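Local structure of (S)-ureidoglycine aminohydrolase cupin domain-containing protein (Pseudomonas syringae pv. tomato, 3MYX) at residues A[17-29]-A[37-51]. The protein is of unknown function but has a cupin fold of the kind found in (S)-ureidoglycine aminohydrolases. Residues are numbered along the deposited sequence; the frame is centred on the assembly and turned at random. Where two conformers were deposited one is given.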
ATOM      1  N   PRO A  17      18.641   2.243   1.886  1.00 15.81           N
ATOM      2  CA  PRO A  17      18.189   3.374   1.081  1.00 17.44           C
ATOM      3  C   PRO A  17      17.472   2.961  -0.194  1.00 16.71           C
ATOM      4  O   PRO A  17      17.859   1.983  -0.837  1.00 17.10           O
ATOM      5  CB  PRO A  17      19.496   4.097   0.732  1.00 18.50           C
ATOM      6  CG  PRO A  17      20.380   3.808   1.857  1.00 19.41           C
ATOM      7  CD  PRO A  17      20.046   2.409   2.311  1.00 17.15           C
ATOM      8  N   VAL A  18      16.429   3.713  -0.536  1.00 16.77           N
ATOM      9  CA  VAL A  18      15.705   3.542  -1.787  1.00 16.69           C
ATOM     10  C   VAL A  18      16.000   4.769  -2.670  1.00 16.88           C
ATOM     11  O   VAL A  18      16.368   5.816  -2.156  1.00 19.57           O
ATOM     12  CB  VAL A  18      14.178   3.354  -1.536  1.00 14.73           C
ATOM     13  CG1 VAL A  18      13.945   2.099  -0.701  1.00 18.37           C
ATOM     14  CG2 VAL A  18      13.558   4.558  -0.841  1.00 15.05           C
ATOM     15  N   GLY A  19      15.877   4.630  -3.984  1.00 18.73           N
ATOM     16  CA  GLY A  19      16.118   5.786  -4.878  0.50 17.59           C
ATOM     17  C   GLY A  19      15.109   6.931  -4.748  0.50 16.32           C
ATOM     18  O   GLY A  19      15.368   8.084  -5.095  0.50 15.63           O
ATOM     19  N   THR A  20      13.948   6.586  -4.232  0.50 15.09           N
ATOM     20  CA  THR A  20      12.775   7.430  -4.221  1.00 14.43           C
ATOM     21  C   THR A  20      12.915   8.749  -3.470  1.00 13.40           C
ATOM     22  O   THR A  20      13.433   8.807  -2.354  1.00 13.78           O
ATOM     23  CB  THR A  20      11.662   6.578  -3.606  1.00 13.08           C
ATOM     24  OG1 THR A  20      11.576   5.365  -4.367  1.00 15.03           O
ATOM     25  CG2 THR A  20      10.320   7.301  -3.612  1.00 14.27           C
ATOM     26  N   GLU A  21      12.452   9.813  -4.115  1.00 12.54           N
ATOM     27  CA  GLU A  21      12.412  11.128  -3.500  0.50 13.10           C
ATOM     28  C   GLU A  21      11.118  11.279  -2.703  1.00 12.17           C
ATOM     29  O   GLU A  21      10.030  10.953  -3.195  1.00 14.14           O
ATOM     30  CB  GLU A  21      12.496  12.222  -4.573  0.50 13.97           C
ATOM     31  CG  GLU A  21      13.738  12.123  -5.459  0.50 14.56           C
ATOM     32  CD  GLU A  21      15.010  12.488  -4.726  0.50 16.29           C
ATOM     33  OE1 GLU A  21      14.917  12.973  -3.580  0.50 18.65           O
ATOM     34  OE2 GLU A  21      16.102  12.301  -5.300  0.50 16.38           O
ATOM     35  N   PHE A  22      11.234  11.763  -1.476  1.00 11.77           N
ATOM     36  CA  PHE A  22      10.063  12.032  -0.632  1.00 11.64           C
ATOM     37  C   PHE A  22       9.956  13.524  -0.315  1.00 11.78           C
ATOM     38  O   PHE A  22      10.970  14.185  -0.041  1.00 14.06           O
ATOM     39  CB  PHE A  22      10.174  11.272   0.689  1.00 10.97           C
ATOM     40  CG  PHE A  22      10.209   9.769   0.540  1.00 11.09           C
ATOM     41  CD1 PHE A  22      11.413   9.108   0.383  1.00 11.69           C
ATOM     42  CD2 PHE A  22       9.038   9.025   0.588  1.00 10.35           C
ATOM     43  CE1 PHE A  22      11.452   7.722   0.260  1.00 12.38           C
ATOM     44  CE2 PHE A  22       9.067   7.636   0.471  1.00 11.63           C
ATOM     45  CZ  PHE A  22      10.276   6.986   0.316  1.00 10.57           C
ATOM     46  N   THR A  23       8.728  14.028  -0.321  1.00 12.04           N
ATOM     47  CA  THR A  23       8.418  15.384   0.097  1.00 13.53           C
ATOM     48  C   THR A  23       7.995  15.346   1.554  1.00 11.81           C
ATOM     49  O   THR A  23       7.047  14.624   1.900  1.00 12.75           O
ATOM     50  CB  THR A  23       7.266  15.962  -0.749  1.00 13.57           C
ATOM     51  OG1 THR A  23       7.718  16.126  -2.093  1.00 18.51           O
ATOM     52  CG2 THR A  23       6.801  17.329  -0.220  1.00 16.47           C
ATOM     53  N   THR A  24       8.677  16.112   2.404  1.00 11.23           N
ATOM     54  CA  THR A  24       8.335  16.188   3.818  1.00 10.45           C
ATOM     55  C   THR A  24       7.282  17.269   4.090  1.00  9.92           C
ATOM     56  O   THR A  24       7.412  18.413   3.627  1.00 13.07           O
ATOM     57  CB  THR A  24       9.576  16.477   4.664  1.00 12.90           C
ATOM     58  OG1 THR A  24      10.493  15.393   4.532  1.00 15.35           O
ATOM     59  CG2 THR A  24       9.230  16.654   6.115  1.00 14.03           C
ATOM     60  N   GLY A  25       6.261  16.909   4.863  1.00  8.83           N
ATOM     61  CA  GLY A  25       5.243  17.848   5.295  1.00  8.37           C
ATOM     62  C   GLY A  25       3.848  17.285   5.156  1.00  8.01           C
ATOM     63  O   GLY A  25       3.649  16.205   4.624  1.00  8.37           O
ATOM     64  N   PRO A  26       2.857  18.013   5.661  1.00  7.18           N
ATOM     65  CA  PRO A  26       1.488  17.545   5.505  1.00  7.46           C
ATOM     66  C   PRO A  26       1.107  17.435   4.040  1.00  7.31           C
ATOM     67  O   PRO A  26       1.505  18.265   3.228  1.00  8.35           O
ATOM     68  CB  PRO A  26       0.668  18.647   6.200  1.00  7.42           C
ATOM     69  CG  PRO A  26       1.523  19.896   6.079  1.00  8.58           C
ATOM     70  CD  PRO A  26       2.934  19.377   6.215  1.00  8.48           C
ATOM     71  N   ILE A  27       0.297  16.444   3.706  1.00  6.20           N
ATOM     72  CA  ILE A  27      -0.155  16.277   2.327  1.00  6.93           C
ATOM     73  C   ILE A  27      -1.034  17.473   1.930  1.00  7.16           C
ATOM     74  O   ILE A  27      -0.974  17.986   0.806  1.00  7.61           O
ATOM     75  CB  ILE A  27      -0.909  14.933   2.123  1.00  6.58           C
ATOM     76  CG1 ILE A  27       0.019  13.728   2.384  1.00  7.28           C
ATOM     77  CG2 ILE A  27      -1.527  14.880   0.701  1.00  7.62           C
ATOM     78  CD1 ILE A  27      -0.738  12.407   2.597  1.00  8.01           C
ATOM     79  N   ASP A  28      -1.888  17.873   2.866  1.00  6.37           N
ATOM     80  CA  ASP A  28      -2.780  19.013   2.684  1.00  6.02           C
ATOM     81  C   ASP A  28      -3.112  19.573   4.065  1.00  5.36           C
ATOM     82  O   ASP A  28      -2.557  19.107   5.074  1.00  6.78           O
ATOM     83  CB  ASP A  28      -4.015  18.638   1.848  1.00  6.37           C
ATOM     84  CG  ASP A  28      -4.901  17.585   2.502  1.00  6.33           C
ATOM     85  OD1 ASP A  28      -4.925  17.497   3.749  1.00  6.46           O
ATOM     86  OD2 ASP A  28      -5.599  16.872   1.736  1.00  8.91           O
ATOM     87  N   ALA A  29      -3.982  20.570   4.129  1.00  6.59           N
ATOM     88  CA  ALA A  29      -4.236  21.259   5.381  1.00  6.41           C
ATOM     89  C   ALA A  29      -5.013  20.421   6.389  1.00  6.78           C
ATOM     90  O   ALA A  29      -5.187  20.862   7.511  1.00  9.50           O
ATOM     91  CB  ALA A  29      -4.966  22.585   5.122  1.00  8.40           C
ATOM     92  N   ARG A  37       5.505  13.015   7.841  1.00  7.40           N
ATOM     93  CA  ARG A  37       4.900  12.606   6.582  1.00  7.55           C
ATOM     94  C   ARG A  37       5.887  12.773   5.442  1.00  7.55           C
ATOM     95  O   ARG A  37       6.369  13.884   5.187  1.00  8.41           O
ATOM     96  CB  ARG A  37       3.623  13.424   6.313  1.00  7.34           C
ATOM     97  CG  ARG A  37       2.955  13.121   4.975  1.00  7.93           C
ATOM     98  CD  ARG A  37       2.204  11.802   4.971  1.00  7.24           C
ATOM     99  NE  ARG A  37       0.936  11.913   5.667  1.00  6.63           N
ATOM    100  CZ  ARG A  37       0.092  10.907   5.871  1.00  5.75           C
ATOM    101  NH1 ARG A  37       0.406   9.683   5.509  1.00  6.87           N
ATOM    102  NH2 ARG A  37      -1.059  11.133   6.474  1.00  6.32           N
ATOM    103  N   ARG A  38       6.183  11.671   4.756  1.00  7.28           N
ATOM    104  CA  ARG A  38       7.165  11.650   3.668  1.00  7.90           C
ATOM    105  C   ARG A  38       6.453  11.093   2.457  1.00  7.37           C
ATOM    106  O   ARG A  38       6.239   9.876   2.343  1.00  8.72           O
ATOM    107  CB  ARG A  38       8.381  10.799   4.046  1.00  8.90           C
ATOM    108  CG  ARG A  38       8.916  11.037   5.442  1.00  9.51           C
ATOM    109  CD  ARG A  38       9.453  12.435   5.630  1.00 12.01           C
ATOM    110  NE  ARG A  38       9.749  12.682   7.040  1.00 14.69           N
ATOM    111  CZ  ARG A  38      10.851  12.267   7.667  1.00 17.80           C
ATOM    112  NH1 ARG A  38      11.785  11.594   7.006  1.00 19.51           N
ATOM    113  NH2 ARG A  38      11.017  12.534   8.961  1.00 19.91           N
ATOM    114  N   THR A  39       6.048  11.984   1.557  1.00  7.45           N
ATOM    115  CA  THR A  39       5.194  11.599   0.440  1.00  8.38           C
ATOM    116  C   THR A  39       6.008  11.387  -0.823  1.00  9.10           C
ATOM    117  O   THR A  39       6.753  12.273  -1.239  1.00 10.98           O
ATOM    118  CB  THR A  39       4.119  12.672   0.233  1.00  9.11           C
ATOM    119  OG1 THR A  39       3.340  12.760   1.435  1.00  9.35           O
ATOM    120  CG2 THR A  39       3.229  12.334  -0.934  1.00 11.31           C
ATOM    121  N   ALA A  40       5.882  10.202  -1.413  1.00  8.14           N
ATOM    122  CA  ALA A  40       6.568   9.866  -2.653  1.00  8.92           C
ATOM    123  C   ALA A  40       5.747  10.191  -3.891  1.00  8.84           C
ATOM    124  O   ALA A  40       6.303  10.370  -4.973  1.00 10.85           O
ATOM    125  CB  ALA A  40       6.927   8.404  -2.650  1.00  9.84           C
ATOM    126  N   PHE A  41       4.424  10.240  -3.735  1.00  9.14           N
ATOM    127  CA  PHE A  41       3.523  10.422  -4.843  1.00  9.40           C
ATOM    128  C   PHE A  41       2.215  10.996  -4.336  1.00  8.64           C
ATOM    129  O   PHE A  41       1.674  10.534  -3.334  1.00  9.73           O
ATOM    130  CB  PHE A  41       3.233   9.065  -5.488  1.00 10.59           C
ATOM    131  CG  PHE A  41       2.221   9.129  -6.602  1.00 12.42           C
ATOM    132  CD1 PHE A  41       0.862   8.948  -6.347  1.00 11.60           C
ATOM    133  CD2 PHE A  41       2.620   9.385  -7.891  1.00 14.63           C
ATOM    134  CE1 PHE A  41      -0.064   9.014  -7.372  1.00 12.27           C
ATOM    135  CE2 PHE A  41       1.688   9.456  -8.912  1.00 15.90           C
ATOM    136  CZ  PHE A  41       0.361   9.258  -8.649  1.00 13.77           C
ATOM    137  N   VAL A  42       1.691  11.983  -5.055  1.00  9.41           N
ATOM    138  CA  VAL A  42       0.309  12.378  -4.896  0.50 10.42           C
ATOM    139  C   VAL A  42      -0.200  12.813  -6.256  1.00 11.88           C
ATOM    140  O   VAL A  42       0.466  13.568  -6.972  1.00 14.33           O
ATOM    141  CB  VAL A  42       0.107  13.473  -3.794  0.50 10.91           C
ATOM    142  CG1 VAL A  42       0.995  14.690  -4.040  0.50 11.94           C
ATOM    143  CG2 VAL A  42      -1.368  13.889  -3.696  0.50 11.68           C
ATOM    144  N   ASP A  43      -1.357  12.292  -6.622  1.00 12.21           N
ATOM    145  CA  ASP A  43      -1.902  12.718  -7.911  0.60 12.70           C
ATOM    146  C   ASP A  43      -2.974  13.739  -7.717  1.00 13.93           C
ATOM    147  O   ASP A  43      -3.392  14.081  -6.600  1.00 15.32           O
ATOM    148  CB  ASP A  43      -2.375  11.577  -8.817  0.60 11.26           C
ATOM    149  CG  ASP A  43      -3.667  10.946  -8.366  0.60  9.78           C
ATOM    150  OD1 ASP A  43      -4.191  11.304  -7.291  0.60  9.34           O
ATOM    151  OD2 ASP A  43      -4.181  10.107  -9.136  0.60 13.17           O
ATOM    152  N   GLU A  44      -3.378  14.310  -8.838  1.00 16.16           N
ATOM    153  CA  GLU A  44      -4.266  15.451  -8.800  0.50 17.04           C
ATOM    154  C   GLU A  44      -5.575  15.104  -8.107  1.00 15.84           C
ATOM    155  O   GLU A  44      -6.115  15.957  -7.422  1.00 18.37           O
ATOM    156  CB  GLU A  44      -4.504  16.027 -10.208  0.50 17.89           C
ATOM    157  CG  GLU A  44      -3.366  16.912 -10.712  0.50 18.76           C
ATOM    158  N   GLN A  45      -6.042  13.845  -8.244  0.50 15.91           N
ATOM    159  CA  GLN A  45      -7.291  13.306  -7.639  0.50 16.16           C
ATOM    160  C   GLN A  45      -7.178  12.732  -6.211  0.50 14.79           C
ATOM    161  O   GLN A  45      -8.090  12.034  -5.703  0.50 12.37           O
ATOM    162  CB  GLN A  45      -7.848  12.161  -8.481  0.50 16.80           C
ATOM    163  CG  GLN A  45      -8.046  12.451  -9.959  0.50 19.19           C
ATOM    164  CD  GLN A  45      -8.824  13.717 -10.230  0.50 22.76           C
ATOM    165  OE1 GLN A  45      -8.467  14.488 -11.124  0.50 25.86           O
ATOM    166  NE2 GLN A  45      -9.888  13.943  -9.466  0.50 23.91           N
ATOM    167  N   GLY A  46      -6.018  12.910  -5.618  1.00 12.02           N
ATOM    168  CA  GLY A  46      -5.863  12.762  -4.184  1.00 10.57           C
ATOM    169  C   GLY A  46      -5.247  11.505  -3.646  1.00  8.54           C
ATOM    170  O   GLY A  46      -5.047  11.413  -2.432  1.00  7.76           O
ATOM    171  N   ILE A  47      -4.951  10.532  -4.497  1.00  7.66           N
ATOM    172  CA  ILE A  47      -4.243   9.345  -4.015  1.00  7.22           C
ATOM    173  C   ILE A  47      -2.792   9.696  -3.691  1.00  6.89           C
ATOM    174  O   ILE A  47      -2.099  10.288  -4.509  1.00  9.21           O
ATOM    175  CB  ILE A  47      -4.322   8.201  -5.027  1.00  8.37           C
ATOM    176  CG1 ILE A  47      -5.742   7.610  -5.034  1.00 12.44           C
ATOM    177  CG2 ILE A  47      -3.333   7.087  -4.683  1.00 10.50           C
ATOM    178  CD1 ILE A  47      -6.050   6.676  -3.844  1.00 13.87           C
ATOM    179  N   ALA A  48      -2.347   9.323  -2.491  1.00  6.65           N
ATOM    180  CA  ALA A  48      -1.008   9.623  -2.007  1.00  6.61           C
ATOM    181  C   ALA A  48      -0.354   8.347  -1.476  1.00  6.74           C
ATOM    182  O   ALA A  48      -1.029   7.449  -0.958  1.00  7.38           O
ATOM    183  CB  ALA A  48      -1.039  10.681  -0.895  1.00  7.36           C
ATOM    184  N   ALA A  49       0.959   8.272  -1.608  1.00  7.01           N
ATOM    185  CA  ALA A  49       1.720   7.142  -1.101  1.00  7.36           C
ATOM    186  C   ALA A  49       3.081   7.603  -0.609  1.00  6.16           C
ATOM    187  O   ALA A  49       3.634   8.575  -1.117  1.00  6.77           O
ATOM    188  CB  ALA A  49       1.871   6.034  -2.183  1.00  8.56           C
ATOM    189  N   GLY A  50       3.619   6.901   0.376  1.00  6.08           N
ATOM    190  CA  GLY A  50       4.902   7.267   0.921  1.00  6.38           C
ATOM    191  C   GLY A  50       5.185   6.497   2.188  1.00  6.50           C
ATOM    192  O   GLY A  50       4.771   5.339   2.325  1.00  6.78           O
ATOM    193  N   ILE A  51       5.923   7.149   3.090  1.00  6.70           N
ATOM    194  CA  ILE A  51       6.187   6.596   4.409  0.50  6.39           C
ATOM    195  C   ILE A  51       5.909   7.647   5.484  1.00  7.07           C
ATOM    196  O   ILE A  51       5.853   8.858   5.224  1.00  7.30           O
ATOM    197  CB  ILE A  51       7.634   6.023   4.537  0.50  6.47           C
ATOM    198  CG1 ILE A  51       8.676   7.150   4.428  0.50  7.78           C
ATOM    199  CG2 ILE A  51       7.864   4.906   3.497  0.50  5.96           C
ATOM    200  CD1 ILE A  51      10.117   6.713   4.661  0.50 10.03           C
TER
HETATM  201  O   HOH W   1       8.995  10.285  -5.551  1.00 16.77           O
HETATM  202  O   HOH W   2       7.953  13.599  -3.787  1.00 35.87           O
HETATM  203  O   HOH W   3       4.367  15.193   2.305  1.00 12.79           O
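Ile27 and Arg37 meet where the chain leaves strand 23-24 and bends at Gly25 and Pro26, bringing the Ile27 side chain in toward strand 37-39. An apolar group packed on a guanidinium face leaves the N-H groups to salt bridges, and Arg37 is a case in point. Its CB and CG both pass close to the carbonyl of Gly25, with CG 3.2 Å from Gly25 O. Bends at chi2 (75°) and chi3 (77°) then fold the chain so that CD packs against Ile27 CG1 and CD1, and the guanidinium slides beneath the isoleucine tip: Ile27 CD1 lies over one face, off-centre, 3.5 Å from Arg37 NE. NE pairs with Asp31 OD2, which also accepts from Ile27 N; NH1 pairs with Glu67 OE2, and Phe113 adds a cation-pi contact. Together these would limit how the flat group can turn. On the same side, Ile27 CG1 touches Thr39 OG1, and its CD1 reaches Ala48 CB. A water accepts from Thr39 OG1 and donates to Thr23 O and Gly25 O.

The backbone pairing is antiparallel: Thr23 and Thr39 exchange two nearly straight N-H...O bonds, each 2.8 Å between N and O, and Gly25 N extends the pairing to Arg37 O. Across the sheet from Ile27, Phe22 lays its CB on Arg38 CB, while its ring places CE2 3.9 Å from Ala40 CB and receives Ile51 CD1 over a face. The chain turns a corner at Ala40, where Ala40 N and Phe41 N both bond to Ala49 O in a classic beta bulge. Strand 23-24 thus edges a cupin-type antiparallel sheet running through 37-39 and 47-54 to 109-116, while strand 7-11 flanks Ala40 and Phe41.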